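Local coordinates for protein MAU2 chromatid cohesion factor homolog (Saccharomyces cerevisiae, PDB 4XDN) that forms a complex with SCC2 that is required for the cohesin complex to associate with chromosomes, and so takes part in sister chromatid cohesion, at residues C503-L508 and A530-K535; I507-S512 and L522-K527. All coordinates share one frame; numbering follows the deposited sequence.

Interaction 1: residues C503-L508 and A530-K535; sequences CTVTIL and AEYVSK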
ATOM      1  N   CYS A 503       6.961  -3.481 -22.544  1.00 36.86           N
ATOM      2  CA  CYS A 503       6.922  -2.896 -23.875  1.00 36.96           C
ATOM      3  C   CYS A 503       7.678  -1.573 -23.891  1.00 35.20           C
ATOM      4  O   CYS A 503       8.373  -1.259 -24.857  1.00 35.08           O
ATOM      5  CB  CYS A 503       5.479  -2.687 -24.336  1.00 39.53           C
ATOM      6  SG  CYS A 503       5.339  -2.157 -26.065  1.00 36.90           S
ATOM      7  N   THR A 504       7.541  -0.800 -22.819  1.00 33.05           N
ATOM      8  CA  THR A 504       8.240   0.476 -22.711  1.00 33.89           C
ATOM      9  C   THR A 504       9.749   0.254 -22.781  1.00 35.91           C
ATOM     10  O   THR A 504      10.464   1.002 -23.450  1.00 34.36           O
ATOM     11  CB  THR A 504       7.877   1.208 -21.402  1.00 33.91           C
ATOM     12  OG1 THR A 504       6.472   1.482 -21.382  1.00 31.81           O
ATOM     13  CG2 THR A 504       8.636   2.524 -21.276  1.00 34.91           C
ATOM     14  N   VAL A 505      10.222  -0.785 -22.100  1.00 36.35           N
ATOM     15  CA  VAL A 505      11.643  -1.118 -22.095  1.00 36.95           C
ATOM     16  C   VAL A 505      12.114  -1.452 -23.509  1.00 37.81           C
ATOM     17  O   VAL A 505      13.142  -0.949 -23.960  1.00 38.60           O
ATOM     18  CB  VAL A 505      11.939  -2.303 -21.143  1.00 38.17           C
ATOM     19  CG1 VAL A 505      13.393  -2.757 -21.257  1.00 40.29           C
ATOM     20  CG2 VAL A 505      11.633  -1.915 -19.710  1.00 38.33           C
ATOM     21  N   THR A 506      11.357  -2.301 -24.199  1.00 37.84           N
ATOM     22  CA  THR A 506      11.684  -2.699 -25.566  1.00 42.99           C
ATOM     23  C   THR A 506      11.715  -1.492 -26.502  1.00 42.65           C
ATOM     24  O   THR A 506      12.660  -1.310 -27.271  1.00 44.85           O
ATOM     25  CB  THR A 506      10.669  -3.728 -26.108  1.00 44.54           C
ATOM     26  OG1 THR A 506      10.686  -4.900 -25.287  1.00 47.05           O
ATOM     27  CG2 THR A 506      10.994  -4.119 -27.551  1.00 44.25           C
ATOM     28  N   ILE A 507      10.664  -0.681 -26.430  1.00 39.19           N
ATOM     29  CA  ILE A 507      10.530   0.511 -27.259  1.00 36.06           C
ATOM     30  C   ILE A 507      11.707   1.467 -27.068  1.00 35.98           C
ATOM     31  O   ILE A 507      12.281   1.960 -28.044  1.00 36.54           O
ATOM     32  CB  ILE A 507       9.196   1.238 -26.942  1.00 44.27           C
ATOM     33  CG1 ILE A 507       8.069   0.734 -27.850  1.00 44.21           C
ATOM     34  CG2 ILE A 507       9.315   2.748 -27.131  1.00 45.80           C
ATOM     35  CD1 ILE A 507       8.015  -0.775 -28.052  1.00 47.46           C
ATOM     36  N   LEU A 508      12.062   1.727 -25.814  1.00 35.85           N
ATOM     37  CA  LEU A 508      13.132   2.670 -25.503  1.00 37.22           C
ATOM     38  C   LEU A 508      14.494   2.141 -25.935  1.00 39.00           C
ATOM     39  O   LEU A 508      15.351   2.909 -26.375  1.00 39.80           O
ATOM     40  CB  LEU A 508      13.151   2.987 -24.004  1.00 38.13           C
ATOM     41  CG  LEU A 508      11.993   3.829 -23.460  1.00 38.74           C
ATOM     42  CD1 LEU A 508      12.115   3.967 -21.952  1.00 39.80           C
ATOM     43  CD2 LEU A 508      11.935   5.206 -24.116  1.00 37.51           C
ATOM     44  N   ALA A 530      18.163  -8.823 -32.403  1.00 65.01           N
ATOM     45  CA  ALA A 530      17.178  -9.871 -32.651  1.00 65.68           C
ATOM     46  C   ALA A 530      16.325 -10.122 -31.412  1.00 64.14           C
ATOM     47  O   ALA A 530      15.126 -10.384 -31.515  1.00 63.29           O
ATOM     48  CB  ALA A 530      17.872 -11.152 -33.082  1.00 69.31           C
ATOM     49  N   GLU A 531      16.954 -10.042 -30.245  1.00 64.20           N
ATOM     50  CA  GLU A 531      16.258 -10.234 -28.980  1.00 64.26           C
ATOM     51  C   GLU A 531      15.134  -9.214 -28.824  1.00 58.65           C
ATOM     52  O   GLU A 531      13.980  -9.579 -28.613  1.00 57.19           O
ATOM     53  CB  GLU A 531      17.244 -10.128 -27.810  1.00 70.82           C
ATOM     54  CG  GLU A 531      16.604 -10.140 -26.422  1.00 76.56           C
ATOM     55  CD  GLU A 531      15.936 -11.462 -26.094  1.00 85.00           C
ATOM     56  OE1 GLU A 531      16.578 -12.518 -26.281  1.00 91.15           O
ATOM     57  OE2 GLU A 531      14.769 -11.447 -25.648  1.00 84.89           O
ATOM     58  N   TYR A 532      15.475  -7.937 -28.944  1.00 56.91           N
ATOM     59  CA  TYR A 532      14.505  -6.870 -28.736  1.00 53.85           C
ATOM     60  C   TYR A 532      13.523  -6.753 -29.899  1.00 51.50           C
ATOM     61  O   TYR A 532      12.352  -6.433 -29.693  1.00 50.65           O
ATOM     62  CB  TYR A 532      15.223  -5.540 -28.509  1.00 52.86           C
ATOM     63  CG  TYR A 532      15.693  -5.360 -27.083  1.00 52.05           C
ATOM     64  CD1 TYR A 532      14.807  -4.967 -26.088  1.00 49.20           C
ATOM     65  CD2 TYR A 532      17.016  -5.589 -26.729  1.00 54.64           C
ATOM     66  CE1 TYR A 532      15.226  -4.802 -24.783  1.00 49.22           C
ATOM     67  CE2 TYR A 532      17.444  -5.425 -25.424  1.00 54.32           C
ATOM     68  CZ  TYR A 532      16.543  -5.033 -24.456  1.00 51.78           C
ATOM     69  OH  TYR A 532      16.958  -4.868 -23.153  1.00 53.15           O
ATOM     70  N   VAL A 533      13.996  -7.008 -31.114  1.00 51.01           N
ATOM     71  CA  VAL A 533      13.116  -7.025 -32.277  1.00 50.91           C
ATOM     72  C   VAL A 533      12.069  -8.124 -32.114  1.00 53.35           C
ATOM     73  O   VAL A 533      10.921  -7.968 -32.528  1.00 54.06           O
ATOM     74  CB  VAL A 533      13.905  -7.238 -33.590  1.00 52.59           C
ATOM     75  CG1 VAL A 533      12.966  -7.571 -34.754  1.00 52.17           C
ATOM     76  CG2 VAL A 533      14.728  -5.999 -33.918  1.00 52.01           C
ATOM     77  N   SER A 534      12.470  -9.233 -31.505  1.00 54.45           N
ATOM     78  CA  SER A 534      11.556 -10.345 -31.274  1.00 54.67           C
ATOM     79  C   SER A 534      10.511  -9.995 -30.216  1.00 49.86           C
ATOM     80  O   SER A 534       9.357 -10.411 -30.315  1.00 48.35           O
ATOM     81  CB  SER A 534      12.332 -11.592 -30.856  1.00 59.31           C
ATOM     82  OG  SER A 534      11.455 -12.686 -30.664  1.00 61.65           O
ATOM     83  N   LYS A 535      10.917  -9.234 -29.203  1.00 47.60           N
ATOM     84  CA  LYS A 535       9.982  -8.762 -28.186  1.00 48.48           C
ATOM     85  C   LYS A 535       8.977  -7.801 -28.808  1.00 45.15           C
ATOM     86  O   LYS A 535       7.785  -7.837 -28.493  1.00 43.95           O
ATOM     87  CB  LYS A 535      10.722  -8.070 -27.037  1.00 50.14           C
ATOM     88  CG  LYS A 535      11.617  -8.987 -26.224  1.00 55.13           C
ATOM     89  CD  LYS A 535      12.207  -8.263 -25.021  1.00 58.55           C
ATOM     90  CE  LYS A 535      13.264  -9.109 -24.325  1.00 64.75           C
ATOM     91  NZ  LYS A 535      13.727  -8.496 -23.049  1.00 66.76           N
TER
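Thr506 packs against Tyr532 and Lys535 where the two helices of a helical hairpin, 499-513 and 526-543, face each other. The short axes approach to 9.5 Å, and their N-to-C directions differ by 131°. No hydrogen bond joins the two segments, so the contact rests on side-chain packing.

The two branches of Thr506 divide the work. CG2, anti to the backbone N, touches Tyr532 O at 3.4 Å. OG1 lies on the Lys535 side of the branch point and also bonds to Glu502 O, one turn back in its own helix. The Lys535 chain runs extended beyond CG and crosses the threonine obliquely, with CB 3.6 Å from Thr506 OG1. Replacing the threonine with an alanine removes both branches, which is likely to open a gap beside Tyr532 O and the Lys535 chain and leave Glu502 O without its hydroxyl mate.

The Tyr532 ring meets the backbone of Thr506 obliquely; its CD1 lies 3.9 Å from Thr506 CA. The ring's other neighbours include Trp483 and Glu487 of helix 472-490. The neighbouring ring carbon, Tyr532 CE1, comes no closer than 4.5 Å to Val505 CG1.

Interaction 2: residues I507-S512 and L522-K527; sequences ILWLFS and LPCSDK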
ATOM      1  N   ILE A 507      10.664  -0.681 -26.430  1.00 39.19           N
ATOM      2  CA  ILE A 507      10.530   0.511 -27.259  1.00 36.06           C
ATOM      3  C   ILE A 507      11.707   1.467 -27.068  1.00 35.98           C
ATOM      4  O   ILE A 507      12.281   1.960 -28.044  1.00 36.54           O
ATOM      5  CB  ILE A 507       9.196   1.238 -26.942  1.00 44.27           C
ATOM      6  CG1 ILE A 507       8.069   0.734 -27.850  1.00 44.21           C
ATOM      7  CG2 ILE A 507       9.315   2.748 -27.131  1.00 45.80           C
ATOM      8  CD1 ILE A 507       8.015  -0.775 -28.052  1.00 47.46           C
ATOM      9  N   LEU A 508      12.062   1.727 -25.814  1.00 35.85           N
ATOM     10  CA  LEU A 508      13.132   2.670 -25.503  1.00 37.22           C
ATOM     11  C   LEU A 508      14.494   2.141 -25.935  1.00 39.00           C
ATOM     12  O   LEU A 508      15.351   2.909 -26.375  1.00 39.80           O
ATOM     13  CB  LEU A 508      13.151   2.987 -24.004  1.00 38.13           C
ATOM     14  CG  LEU A 508      11.993   3.829 -23.460  1.00 38.74           C
ATOM     15  CD1 LEU A 508      12.115   3.967 -21.952  1.00 39.80           C
ATOM     16  CD2 LEU A 508      11.935   5.206 -24.116  1.00 37.51           C
ATOM     17  N   TRP A 509      14.696   0.834 -25.810  1.00 39.48           N
ATOM     18  CA  TRP A 509      15.947   0.220 -26.241  1.00 42.06           C
ATOM     19  C   TRP A 509      16.091   0.323 -27.756  1.00 42.00           C
ATOM     20  O   TRP A 509      17.141   0.712 -28.263  1.00 43.25           O
ATOM     21  CB  TRP A 509      16.017  -1.244 -25.808  1.00 43.34           C
ATOM     22  CG  TRP A 509      17.386  -1.843 -25.954  1.00 45.89           C
ATOM     23  CD1 TRP A 509      18.364  -1.894 -25.001  1.00 46.63           C
ATOM     24  CD2 TRP A 509      17.931  -2.476 -27.121  1.00 46.89           C
ATOM     25  NE1 TRP A 509      19.481  -2.517 -25.502  1.00 49.00           N
ATOM     26  CE2 TRP A 509      19.241  -2.884 -26.800  1.00 49.24           C
ATOM     27  CE3 TRP A 509      17.438  -2.737 -28.402  1.00 46.83           C
ATOM     28  CZ2 TRP A 509      20.064  -3.539 -27.715  1.00 51.50           C
ATOM     29  CZ3 TRP A 509      18.258  -3.388 -29.309  1.00 49.05           C
ATOM     30  CH2 TRP A 509      19.555  -3.780 -28.961  1.00 51.35           C
ATOM     31  N   LEU A 510      15.027  -0.022 -28.474  1.00 41.16           N
ATOM     32  CA  LEU A 510      15.054  -0.002 -29.929  1.00 43.58           C
ATOM     33  C   LEU A 510      15.183   1.422 -30.464  1.00 45.53           C
ATOM     34  O   LEU A 510      15.889   1.660 -31.444  1.00 46.12           O
ATOM     35  CB  LEU A 510      13.799  -0.673 -30.493  1.00 41.11           C
ATOM     36  CG  LEU A 510      13.709  -2.183 -30.257  1.00 42.30           C
ATOM     37  CD1 LEU A 510      12.342  -2.714 -30.655  1.00 41.57           C
ATOM     38  CD2 LEU A 510      14.801  -2.921 -31.020  1.00 44.70           C
ATOM     39  N   PHE A 511      14.508   2.369 -29.816  1.00 44.73           N
ATOM     40  CA  PHE A 511      14.615   3.773 -30.199  1.00 42.22           C
ATOM     41  C   PHE A 511      16.048   4.279 -30.063  1.00 42.64           C
ATOM     42  O   PHE A 511      16.495   5.115 -30.847  1.00 44.47           O
ATOM     43  CB  PHE A 511      13.686   4.645 -29.344  1.00 42.75           C
ATOM     44  CG  PHE A 511      12.237   4.637 -29.781  1.00 40.60           C
ATOM     45  CD1 PHE A 511      11.826   3.988 -30.936  1.00 39.56           C
ATOM     46  CD2 PHE A 511      11.285   5.297 -29.023  1.00 39.33           C
ATOM     47  CE1 PHE A 511      10.499   3.996 -31.318  1.00 37.82           C
ATOM     48  CE2 PHE A 511       9.957   5.306 -29.402  1.00 37.52           C
ATOM     49  CZ  PHE A 511       9.564   4.656 -30.550  1.00 36.39           C
ATOM     50  N   SER A 512      16.765   3.765 -29.067  1.00 41.63           N
ATOM     51  CA  SER A 512      18.105   4.251 -28.757  1.00 42.42           C
ATOM     52  C   SER A 512      19.218   3.450 -29.439  1.00 44.68           C
ATOM     53  O   SER A 512      20.392   3.813 -29.337  1.00 46.23           O
ATOM     54  CB  SER A 512      18.321   4.237 -27.243  1.00 44.01           C
ATOM     55  OG  SER A 512      18.140   2.935 -26.715  1.00 45.74           O
ATOM     56  N   LEU A 522      23.078   3.706 -29.989  1.00 51.38           N
ATOM     57  CA  LEU A 522      24.089   3.097 -29.134  1.00 53.47           C
ATOM     58  C   LEU A 522      24.563   1.770 -29.720  1.00 54.99           C
ATOM     59  O   LEU A 522      23.834   1.137 -30.483  1.00 54.37           O
ATOM     60  CB  LEU A 522      23.539   2.873 -27.726  1.00 52.88           C
ATOM     61  CG  LEU A 522      23.142   4.126 -26.944  1.00 52.59           C
ATOM     62  CD1 LEU A 522      22.274   3.747 -25.755  1.00 52.04           C
ATOM     63  CD2 LEU A 522      24.377   4.887 -26.483  1.00 55.14           C
ATOM     64  N   PRO A 523      25.790   1.345 -29.367  1.00 59.43           N
ATOM     65  CA  PRO A 523      26.297   0.050 -29.839  1.00 63.43           C
ATOM     66  C   PRO A 523      25.515  -1.135 -29.275  1.00 64.34           C
ATOM     67  O   PRO A 523      25.017  -1.069 -28.153  1.00 61.91           O
ATOM     68  CB  PRO A 523      27.745   0.026 -29.330  1.00 66.33           C
ATOM     69  CG  PRO A 523      28.085   1.439 -29.025  1.00 66.33           C
ATOM     70  CD  PRO A 523      26.808   2.082 -28.600  1.00 62.02           C
ATOM     71  N   CYS A 524      25.424  -2.211 -30.050  1.00 67.04           N
ATOM     72  CA  CYS A 524      24.746  -3.423 -29.607  1.00 67.32           C
ATOM     73  C   CYS A 524      25.106  -4.598 -30.506  1.00 72.17           C
ATOM     74  O   CYS A 524      25.370  -4.424 -31.696  1.00 73.78           O
ATOM     75  CB  CYS A 524      23.230  -3.220 -29.595  1.00 62.76           C
ATOM     76  SG  CYS A 524      22.532  -2.764 -31.198  1.00 64.96           S
ATOM     77  N   SER A 525      25.115  -5.797 -29.931  1.00 74.57           N
ATOM     78  CA  SER A 525      25.401  -7.007 -30.690  1.00 76.70           C
ATOM     79  C   SER A 525      24.200  -7.398 -31.543  1.00 75.88           C
ATOM     80  O   SER A 525      23.079  -6.957 -31.291  1.00 74.35           O
ATOM     81  CB  SER A 525      25.774  -8.155 -29.751  1.00 78.24           C
ATOM     82  OG  SER A 525      24.675  -8.526 -28.940  1.00 75.67           O
ATOM     83  N   ASP A 526      24.440  -8.225 -32.553  1.00 78.84           N
ATOM     84  CA  ASP A 526      23.374  -8.694 -33.429  1.00 80.03           C
ATOM     85  C   ASP A 526      22.385  -9.563 -32.658  1.00 77.20           C
ATOM     86  O   ASP A 526      21.213  -9.653 -33.022  1.00 73.53           O
ATOM     87  CB  ASP A 526      23.955  -9.475 -34.609  1.00 87.54           C
ATOM     88  CG  ASP A 526      24.868  -8.629 -35.478  1.00 91.81           C
ATOM     89  OD1 ASP A 526      24.625  -7.407 -35.584  1.00 91.55           O
ATOM     90  OD2 ASP A 526      25.827  -9.185 -36.054  1.00 95.31           O
ATOM     91  N   LYS A 527      22.865 -10.201 -31.595  1.00 78.60           N
ATOM     92  CA  LYS A 527      22.012 -11.023 -30.743  1.00 77.59           C
ATOM     93  C   LYS A 527      21.027 -10.152 -29.973  1.00 73.90           C
ATOM     94  O   LYS A 527      19.867 -10.521 -29.791  1.00 72.51           O
ATOM     95  CB  LYS A 527      22.859 -11.853 -29.772  1.00 80.25           C
ATOM     96  CG  LYS A 527      22.051 -12.545 -28.679  1.00 80.32           C
ATOM     97  CD  LYS A 527      22.887 -13.536 -27.878  1.00 85.59           C
ATOM     98  CE  LYS A 527      23.238 -14.772 -28.696  1.00 90.06           C
ATOM     99  NZ  LYS A 527      23.810 -15.858 -27.853  1.00 93.32           N
TER
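Trp509 sets the outer end of its indole against Cys524. The benzo carbons do the touching: CZ2 is 3.7 Å from Cys524 CB, and CH2 is 3.9 Å from Cys524 SG. The approach is oblique. The sulfur sits 4.9 Å from the centroid of the six-membered ring, 58° off its normal, which makes a Cys sulfur-aromatic contact. With CG anti to the backbone N (chi1 -167°), the indole extends from its helix to meet the cysteine. Gln528 and the ring of His513 also pack on Trp509.

A second grip is made by Ser512. Leu522 N donates to Ser512 O at 2.8 Å. The bond is nearly straight, 173° at the hydrogen, and lies in the carbonyl plane. Leu522 CG rests 3.7 Å from the same oxygen, and Leu522 CD1 is 4.3 Å from Ser512 CB. The hydroxyl of Ser512 turns back over its own helix, near the carbonyls of Leu508 and Trp509, and is hydrogen-bonded to Tyr457 OH. Beyond Cys524, Ser525 is the N-cap of the next helix. This is the connection of an alpha-helical hairpin, with the returning chain bonded to the first helix before the second begins.

Both interactions join helix 499-513 to helix 526-543 and the chain leading into it. Their centres are about 8 Å apart. Along the chain, 503-508 comes first and 507-512 overlaps it at Ile507 and Leu508; then follow 522-527 and 530-535. Interaction 2 therefore lies near the turn, and interaction 1 farther down the helix pair. They meet directly: Tyr532 of interaction 1 stacks on Trp509 of interaction 2, with Tyr532 CD2 3.3 Å from Trp509 CD2, and Leu510 packs beside Tyr532. Helices 446-466 and 562-575 also pack on the 499-513 helix. Together the contacts pack one helical hairpin within the cohesin loading factor family region, and another protein's chain touches Thr504, Leu508 and Phe511.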